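FAD-binding PCMH-type domain-containing protein (Gibberella zeae, PDB 6YJO) probably oxidises oligosaccharides, using an FAD cofactor that is linked covalently to the protein at two points. Local coordinates at residues H102-F107 against L418-D423; R440-V445 against Y460-L465. All blocks are in the same frame, centred on the assembly; numbering follows the deposited sequence.

Overall arrangement
From the N terminus, the chain first builds the FAD-binding part, where residues 102-107 lie in a loop between strands 95-98 and 116-119. Contact 1 links this loop to strand 417-423 of the seven-stranded antiparallel sheet through one pair of side chains, closing a loop of 310 residues. Helix 431-446 follows that strand, and contact 2 joins its residues 440-445 to residues 460-465, with 14 residues between them. The two contacts are therefore in series, without nesting or crossing. Their centres are about 10 Å apart and both touch FAD. Tyr-460 packs against Tyr-104 and Gln-420, tying its loop to the FAD-binding loop and strand 417-423, while Phe-441 packs helix 431-446 on Phe-421 of that strand.

Contact 1 of 2, residues H102-F107 against L418-D423; sequences HSYGSF and LWQFSD. With FAD (flavin-adenine dinucleotide), chain C.
Tyr-104 and Gln-420 join their hydroxyl and amide next to the C9 rim of the isoalloxazine, in the berberine-bridge-type fold where an FAD-binding PCMH domain faces an antiparallel sheet. The tyrosine sits in a type I turn from Ser-103 to Ser-106, and its CB points toward strand 418-423. With CG beside the backbone N and anti to the carbonyl carbon (chi1 -72°), the ring brings its CE1 edge to the flavin. CE1 stands above the flavin plane at that rim, 3.7 Å from FAD C9, which itself lies near the plane of the phenol. On the far edge CE2 approaches Gln-420 OE1 at 3.2 Å, CZ lies almost as close to it, and at the tip OH donates to that same OE1 at 2.7 Å. The phenol thus links cofactor and strand, a reach that suits tyrosine, with its long rigid ring and terminal donor.

Gln-420 meets it with a fully extended chain, its CG anti to the backbone N (chi1 -169°). The amide plane is almost coplanar with the phenol ring; the donor comes somewhat off the line of the C=O and is tilted about 20° from the carbonyl plane. Both residues are buried, so the bond pairs two polar groups inside the protein. The ring of Phe-345 meets Tyr-104 edge-to-face.

The first residues of segment 102-107 hold the cofactor directly. Ser-103 N donates to FAD O1A at 3.3 Å, while His-102 N makes weak hydrogen bonds to O3P and O2P. Ser-103 also braces the turn: its small hydroxyl accepts from Phe-107 N at 3.0 Å. Imidazole suits position 102 because its two nitrogens can serve different partners: NE2 is hydrogen-bonded to Tyr-339, and ND1 is joined covalently to FAD C8M at 1.5 Å.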
# COMPACT_ATOMS: atom_id res chain seq x y z
N HIS A 102 1.37 1.42 9.21
CA HIS A 102 1.04 0.08 8.74
C HIS A 102 2.15 -0.58 7.94
O HIS A 102 1.92 -1.65 7.37
CB HIS A 102 -0.23 0.12 7.88
CG HIS A 102 -1.47 -0.20 8.64
ND1 HIS A 102 -2.00 -1.47 8.73
CD2 HIS A 102 -2.28 0.59 9.39
CE1 HIS A 102 -3.09 -1.44 9.48
NE2 HIS A 102 -3.28 -0.20 9.89
N SER A 103 3.34 0.02 7.89
CA SER A 103 4.48 -0.64 7.26
C SER A 103 4.54 -2.10 7.70
O SER A 103 4.53 -2.40 8.90
CB SER A 103 5.77 0.08 7.64
OG SER A 103 6.82 -0.26 6.75
N TYR A 104 4.59 -3.01 6.72
CA TYR A 104 4.75 -4.42 7.04
C TYR A 104 6.09 -4.72 7.69
O TYR A 104 6.27 -5.84 8.20
CB TYR A 104 4.59 -5.27 5.77
CG TYR A 104 3.17 -5.36 5.23
CD1 TYR A 104 2.13 -4.64 5.81
CD2 TYR A 104 2.88 -6.19 4.15
CE1 TYR A 104 0.83 -4.74 5.32
CE2 TYR A 104 1.59 -6.29 3.66
CZ TYR A 104 0.57 -5.56 4.24
OH TYR A 104 -0.71 -5.66 3.75
N GLY A 105 7.02 -3.77 7.69
CA GLY A 105 8.29 -3.92 8.36
C GLY A 105 8.59 -2.76 9.29
O GLY A 105 9.75 -2.53 9.64
N SER A 106 7.56 -2.02 9.69
CA SER A 106 7.70 -0.92 10.64
C SER A 106 8.79 0.05 10.19
O SER A 106 9.56 0.58 11.00
CB SER A 106 8.00 -1.45 12.05
OG SER A 106 7.07 -2.45 12.43
N PHE A 107 8.85 0.30 8.88
CA PHE A 107 9.80 1.26 8.33
C PHE A 107 9.44 2.70 8.70
O PHE A 107 10.28 3.59 8.52
CB PHE A 107 9.87 1.12 6.80
CG PHE A 107 10.54 -0.16 6.33
CD1 PHE A 107 11.08 -1.07 7.22
CD2 PHE A 107 10.63 -0.43 4.97
CE1 PHE A 107 11.69 -2.23 6.76
CE2 PHE A 107 11.24 -1.59 4.51
CZ PHE A 107 11.77 -2.49 5.40
N LEU A 418 -2.06 -8.87 -8.84
CA LEU A 418 -1.42 -8.38 -7.62
C LEU A 418 -1.60 -9.44 -6.54
O LEU A 418 -2.66 -9.53 -5.91
CB LEU A 418 -2.01 -7.04 -7.19
CG LEU A 418 -1.62 -6.58 -5.78
CD1 LEU A 418 -0.10 -6.44 -5.67
CD2 LEU A 418 -2.32 -5.28 -5.41
N TRP A 419 -0.56 -10.23 -6.33
CA TRP A 419 -0.58 -11.26 -5.29
C TRP A 419 -0.15 -10.68 -3.96
O TRP A 419 0.75 -9.84 -3.89
CB TRP A 419 0.35 -12.42 -5.65
CG TRP A 419 0.10 -13.05 -6.99
CD1 TRP A 419 0.17 -12.46 -8.21
CD2 TRP A 419 -0.23 -14.43 -7.23
NE1 TRP A 419 -0.10 -13.37 -9.20
CE2 TRP A 419 -0.35 -14.59 -8.63
CE3 TRP A 419 -0.43 -15.54 -6.41
CZ2 TRP A 419 -0.67 -15.81 -9.21
CZ3 TRP A 419 -0.75 -16.75 -6.99
CH2 TRP A 419 -0.86 -16.88 -8.38
N GLN A 420 -0.79 -11.13 -2.89
CA GLN A 420 -0.30 -10.89 -1.54
C GLN A 420 -0.30 -12.21 -0.78
O GLN A 420 -1.30 -12.94 -0.79
CB GLN A 420 -1.13 -9.85 -0.78
CG GLN A 420 -0.47 -9.41 0.51
CD GLN A 420 -1.33 -8.48 1.34
OE1 GLN A 420 -0.86 -7.89 2.31
NE2 GLN A 420 -2.60 -8.37 0.99
N PHE A 421 0.83 -12.53 -0.16
CA PHE A 421 0.97 -13.71 0.69
C PHE A 421 1.15 -13.23 2.12
O PHE A 421 2.06 -12.44 2.39
CB PHE A 421 2.16 -14.56 0.26
CG PHE A 421 2.24 -14.81 -1.23
CD1 PHE A 421 2.69 -13.82 -2.09
CD2 PHE A 421 1.90 -16.05 -1.76
CE1 PHE A 421 2.77 -14.05 -3.45
CE2 PHE A 421 1.99 -16.28 -3.12
CZ PHE A 421 2.43 -15.29 -3.96
N SER A 422 0.29 -13.68 3.02
CA SER A 422 0.38 -13.31 4.42
C SER A 422 0.42 -14.55 5.31
O SER A 422 -0.02 -15.64 4.92
CB SER A 422 -0.79 -12.41 4.84
OG SER A 422 -0.69 -11.13 4.24
N ASP A 423 0.99 -14.37 6.50
CA ASP A 423 1.03 -15.41 7.52
C ASP A 423 0.91 -14.72 8.87
O ASP A 423 1.72 -13.84 9.19
CB ASP A 423 2.33 -16.23 7.43
CG ASP A 423 2.46 -17.24 8.56
OD1 ASP A 423 2.44 -16.83 9.75
OD2 ASP A 423 2.60 -18.44 8.26
PA FAD C . 3.83 4.02 7.73
O1A FAD C . 4.60 2.97 8.43
O2A FAD C . 3.52 5.26 8.58
O5B FAD C . 4.54 4.45 6.39
C5B FAD C . 5.02 3.46 5.45
C4B FAD C . 6.10 4.07 4.60
O4B FAD C . 5.71 5.41 4.22
C3B FAD C . 7.45 4.21 5.29
O3B FAD C . 8.52 4.05 4.35
C2B FAD C . 7.39 5.63 5.84
O2B FAD C . 8.68 6.18 6.04
C1B FAD C . 6.66 6.34 4.71
N9A FAD C . 5.97 7.56 5.12
C8A FAD C . 4.92 7.68 6.00
N7A FAD C . 4.51 8.91 6.18
C5A FAD C . 5.35 9.66 5.36
C6A FAD C . 5.44 11.04 5.10
N6A FAD C . 4.64 11.96 5.66
N1A FAD C . 6.39 11.45 4.23
C2A FAD C . 7.19 10.54 3.67
N3A FAD C . 7.20 9.22 3.84
C4A FAD C . 6.25 8.84 4.71
N1 FAD C . -2.20 -1.65 0.66
C2 FAD C . -2.93 -1.71 -0.50
O2 FAD C . -2.44 -1.38 -1.59
N3 FAD C . -4.24 -2.15 -0.46
C4 FAD C . -4.93 -2.55 0.67
O4 FAD C . -6.10 -2.92 0.59
C4X FAD C . -4.15 -2.48 1.89
N5 FAD C . -4.72 -2.84 3.01
C5X FAD C . -3.97 -2.77 4.17
C6 FAD C . -4.54 -3.18 5.37
C7 FAD C . -3.85 -3.10 6.57
C7M FAD C . -4.52 -3.53 7.84
C8 FAD C . -2.51 -2.67 6.56
C8M FAD C . -1.71 -2.58 7.83
C9 FAD C . -1.92 -2.29 5.36
C9A FAD C . -2.63 -2.34 4.17
N10 FAD C . -2.06 -1.95 2.94
C10 FAD C . -2.79 -2.02 1.78
C1' FAD C . -0.66 -1.52 2.87
C2' FAD C . -0.47 -0.01 2.94
O2' FAD C . -0.79 0.58 1.68
C3' FAD C . 0.99 0.28 3.27
O3' FAD C . 1.32 -0.42 4.47
C4' FAD C . 1.32 1.76 3.47
O4' FAD C . 2.56 2.07 2.84
C5' FAD C . 1.38 2.11 4.94
O5' FAD C . 1.32 3.54 5.08
P FAD C . 1.23 4.19 6.51
O1P FAD C . 1.55 5.69 6.41
O2P FAD C . -0.06 3.82 7.14
O3P FAD C . 2.44 3.43 7.24

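Contact 2 of 2, residues R440-V445 against Y460-L465; sequences RFRDSV and YLDTQL. With FAD (flavin-adenine dinucleotide), chain C.
Arg-442 and Asp-462 have the nearest CA atoms of the two segments, 10.8 Å apart, so helix 440-445 and the irregular loop 460-465 meet through side chains alone. The loop makes a type I turn from Asp-462 to Leu-465, and Asp-462 OD1 accepts from Gln-464 N at 3.1 Å, forming an Asx turn. Aspartate suits this place: its short carboxylate reaches back to its own turn with one oxygen and forward to the helix with the other.

Arg-442 leaves the helix with CG anti to the backbone N (chi1 158°), and a bend at chi3 (123°) turns its guanidinium over Asp-462. OD2 lies 3.0 Å from NH1, but above the guanidinium face and offset toward its rim, with the two planes nearly perpendicular at 86°. No N-H points at the oxygen, so this salt bridge rests on charge alone. Besides Gln-464 N, the carboxylate has directed partners in Tyr-346 OH, at OD1, and Thr-348 OG1, at OD2. Leucine adds an apolar flank, Leu-465 CD2 lying 3.7 Å from Arg-442 NH2. At the start of segment 460-465, Tyr-460 reaches the flavin, its OH 3.1 Å from FAD N3.

Met-456 touches Arg-442, Asp-462 and Leu-465 alike. The helix lies against the sheet through Val-445, on Trp-419 of strand 417-423 and Leu-350 of strand 346-352, while Phe-441 and Ser-444 pack on helix 357-371. Arg-442 packs on Thr-348 of strand 346-352, the strand that also supplies both hydroxyls to Asp-462.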
# COMPACT_ATOMS: atom_id res chain seq x y z
N ARG A 440 8.16 -20.22 -0.32
CA ARG A 440 7.89 -21.41 -1.13
C ARG A 440 6.67 -21.20 -2.02
O ARG A 440 6.66 -21.65 -3.18
CB ARG A 440 7.71 -22.62 -0.22
CG ARG A 440 7.12 -23.84 -0.90
CD ARG A 440 7.25 -25.09 -0.03
NE ARG A 440 6.93 -24.83 1.37
CZ ARG A 440 7.73 -25.09 2.41
NH1 ARG A 440 8.92 -25.65 2.23
NH2 ARG A 440 7.32 -24.80 3.63
N PHE A 441 5.64 -20.53 -1.51
CA PHE A 441 4.49 -20.20 -2.35
C PHE A 441 4.88 -19.22 -3.45
O PHE A 441 4.59 -19.45 -4.63
CB PHE A 441 3.36 -19.61 -1.50
CG PHE A 441 2.74 -20.58 -0.53
CD1 PHE A 441 2.88 -21.95 -0.69
CD2 PHE A 441 1.99 -20.12 0.54
CE1 PHE A 441 2.30 -22.84 0.20
CE2 PHE A 441 1.40 -20.99 1.43
CZ PHE A 441 1.56 -22.36 1.26
N ARG A 442 5.54 -18.12 -3.07
CA ARG A 442 5.91 -17.10 -4.05
C ARG A 442 6.80 -17.67 -5.14
O ARG A 442 6.59 -17.39 -6.33
CB ARG A 442 6.58 -15.93 -3.33
CG ARG A 442 7.47 -15.05 -4.21
CD ARG A 442 7.82 -13.73 -3.52
NE ARG A 442 9.26 -13.53 -3.40
CZ ARG A 442 9.98 -13.78 -2.30
NH1 ARG A 442 9.40 -14.24 -1.20
NH2 ARG A 442 11.29 -13.56 -2.31
N ASP A 443 7.80 -18.48 -4.77
CA ASP A 443 8.71 -19.02 -5.77
C ASP A 443 8.00 -19.98 -6.72
O ASP A 443 8.30 -20.02 -7.92
CB ASP A 443 9.88 -19.73 -5.09
CG ASP A 443 10.75 -18.77 -4.31
OD1 ASP A 443 10.75 -17.57 -4.64
OD2 ASP A 443 11.43 -19.22 -3.36
N SER A 444 7.06 -20.78 -6.20
CA SER A 444 6.31 -21.71 -7.04
C SER A 444 5.67 -21.00 -8.23
O SER A 444 5.42 -21.63 -9.26
CB SER A 444 5.24 -22.42 -6.22
OG SER A 444 4.17 -21.55 -5.92
N VAL A 445 5.40 -19.70 -8.09
CA VAL A 445 4.79 -18.93 -9.17
C VAL A 445 5.84 -18.48 -10.18
O VAL A 445 5.63 -18.56 -11.39
CB VAL A 445 4.03 -17.73 -8.59
CG1 VAL A 445 3.67 -16.74 -9.68
CG2 VAL A 445 2.78 -18.19 -7.84
N TYR A 460 3.14 -3.73 -0.03
CA TYR A 460 3.19 -5.08 0.54
C TYR A 460 4.63 -5.56 0.63
O TYR A 460 4.95 -6.69 0.24
CB TYR A 460 2.35 -6.04 -0.29
CG TYR A 460 0.86 -5.76 -0.36
CD1 TYR A 460 0.24 -4.92 0.56
CD2 TYR A 460 0.07 -6.36 -1.33
CE1 TYR A 460 -1.12 -4.67 0.49
CE2 TYR A 460 -1.28 -6.12 -1.41
CZ TYR A 460 -1.88 -5.28 -0.49
OH TYR A 460 -3.24 -5.04 -0.57
N LEU A 461 5.52 -4.72 1.14
CA LEU A 461 6.95 -4.98 1.06
C LEU A 461 7.30 -6.30 1.73
O LEU A 461 6.82 -6.62 2.81
CB LEU A 461 7.74 -3.84 1.69
CG LEU A 461 7.45 -3.50 3.15
CD1 LEU A 461 8.44 -4.19 4.08
CD2 LEU A 461 7.48 -1.99 3.36
N ASP A 462 8.15 -7.08 1.05
CA ASP A 462 8.70 -8.31 1.60
C ASP A 462 9.91 -7.95 2.44
O ASP A 462 10.95 -7.54 1.91
CB ASP A 462 9.06 -9.28 0.48
CG ASP A 462 9.52 -10.63 1.01
OD1 ASP A 462 9.94 -10.69 2.18
OD2 ASP A 462 9.46 -11.62 0.25
N THR A 463 9.79 -8.13 3.76
CA THR A 463 10.80 -7.62 4.67
C THR A 463 12.12 -8.37 4.56
O THR A 463 13.17 -7.81 4.86
CB THR A 463 10.27 -7.68 6.10
OG1 THR A 463 11.04 -6.80 6.93
CG2 THR A 463 10.34 -9.10 6.64
N GLN A 464 12.09 -9.63 4.12
CA GLN A 464 13.28 -10.47 4.11
C GLN A 464 14.17 -10.23 2.89
O GLN A 464 15.14 -10.97 2.70
CB GLN A 464 12.88 -11.95 4.16
CG GLN A 464 12.04 -12.33 5.36
CD GLN A 464 12.76 -12.12 6.68
OE1 GLN A 464 12.52 -11.13 7.37
NE2 GLN A 464 13.64 -13.05 7.04
N LEU A 465 13.87 -9.21 2.08
CA LEU A 465 14.58 -9.01 0.82
C LEU A 465 15.80 -8.11 0.99
O LEU A 465 15.77 -7.15 1.77
CB LEU A 465 13.64 -8.40 -0.22
CG LEU A 465 12.63 -9.37 -0.83
CD1 LEU A 465 11.76 -8.66 -1.84
CD2 LEU A 465 13.35 -10.55 -1.48
PA FAD C . 3.83 4.02 7.73
O1A FAD C . 4.60 2.97 8.43
O2A FAD C . 3.52 5.26 8.58
O5B FAD C . 4.54 4.45 6.39
C5B FAD C . 5.02 3.46 5.45
C4B FAD C . 6.10 4.07 4.60
O4B FAD C . 5.71 5.41 4.22
C3B FAD C . 7.45 4.21 5.29
O3B FAD C . 8.52 4.05 4.35
C2B FAD C . 7.39 5.63 5.84
O2B FAD C . 8.68 6.18 6.04
C1B FAD C . 6.66 6.34 4.71
N9A FAD C . 5.97 7.56 5.12
C8A FAD C . 4.92 7.68 6.00
N7A FAD C . 4.51 8.91 6.18
C5A FAD C . 5.35 9.66 5.36
C6A FAD C . 5.44 11.04 5.10
N6A FAD C . 4.64 11.96 5.66
N1A FAD C . 6.39 11.45 4.23
C2A FAD C . 7.19 10.54 3.67
N3A FAD C . 7.20 9.22 3.84
C4A FAD C . 6.25 8.84 4.71
N1 FAD C . -2.20 -1.65 0.66
C2 FAD C . -2.93 -1.71 -0.50
O2 FAD C . -2.44 -1.38 -1.59
N3 FAD C . -4.24 -2.15 -0.46
C4 FAD C . -4.93 -2.55 0.67
O4 FAD C . -6.10 -2.92 0.59
C4X FAD C . -4.15 -2.48 1.89
N5 FAD C . -4.72 -2.84 3.01
C5X FAD C . -3.97 -2.77 4.17
C6 FAD C . -4.54 -3.18 5.37
C7 FAD C . -3.85 -3.10 6.57
C7M FAD C . -4.52 -3.53 7.84
C8 FAD C . -2.51 -2.67 6.56
C8M FAD C . -1.71 -2.58 7.83
C9 FAD C . -1.92 -2.29 5.36
C9A FAD C . -2.63 -2.34 4.17
N10 FAD C . -2.06 -1.95 2.94
C10 FAD C . -2.79 -2.02 1.78
C1' FAD C . -0.66 -1.52 2.87
C2' FAD C . -0.47 -0.01 2.94
O2' FAD C . -0.79 0.58 1.68
C3' FAD C . 0.99 0.28 3.27
O3' FAD C . 1.32 -0.42 4.47
C4' FAD C . 1.32 1.76 3.47
O4' FAD C . 2.56 2.07 2.84
C5' FAD C . 1.38 2.11 4.94
O5' FAD C . 1.32 3.54 5.08
P FAD C . 1.23 4.19 6.51
O1P FAD C . 1.55 5.69 6.41
O2P FAD C . -0.06 3.82 7.14
O3P FAD C . 2.44 3.43 7.24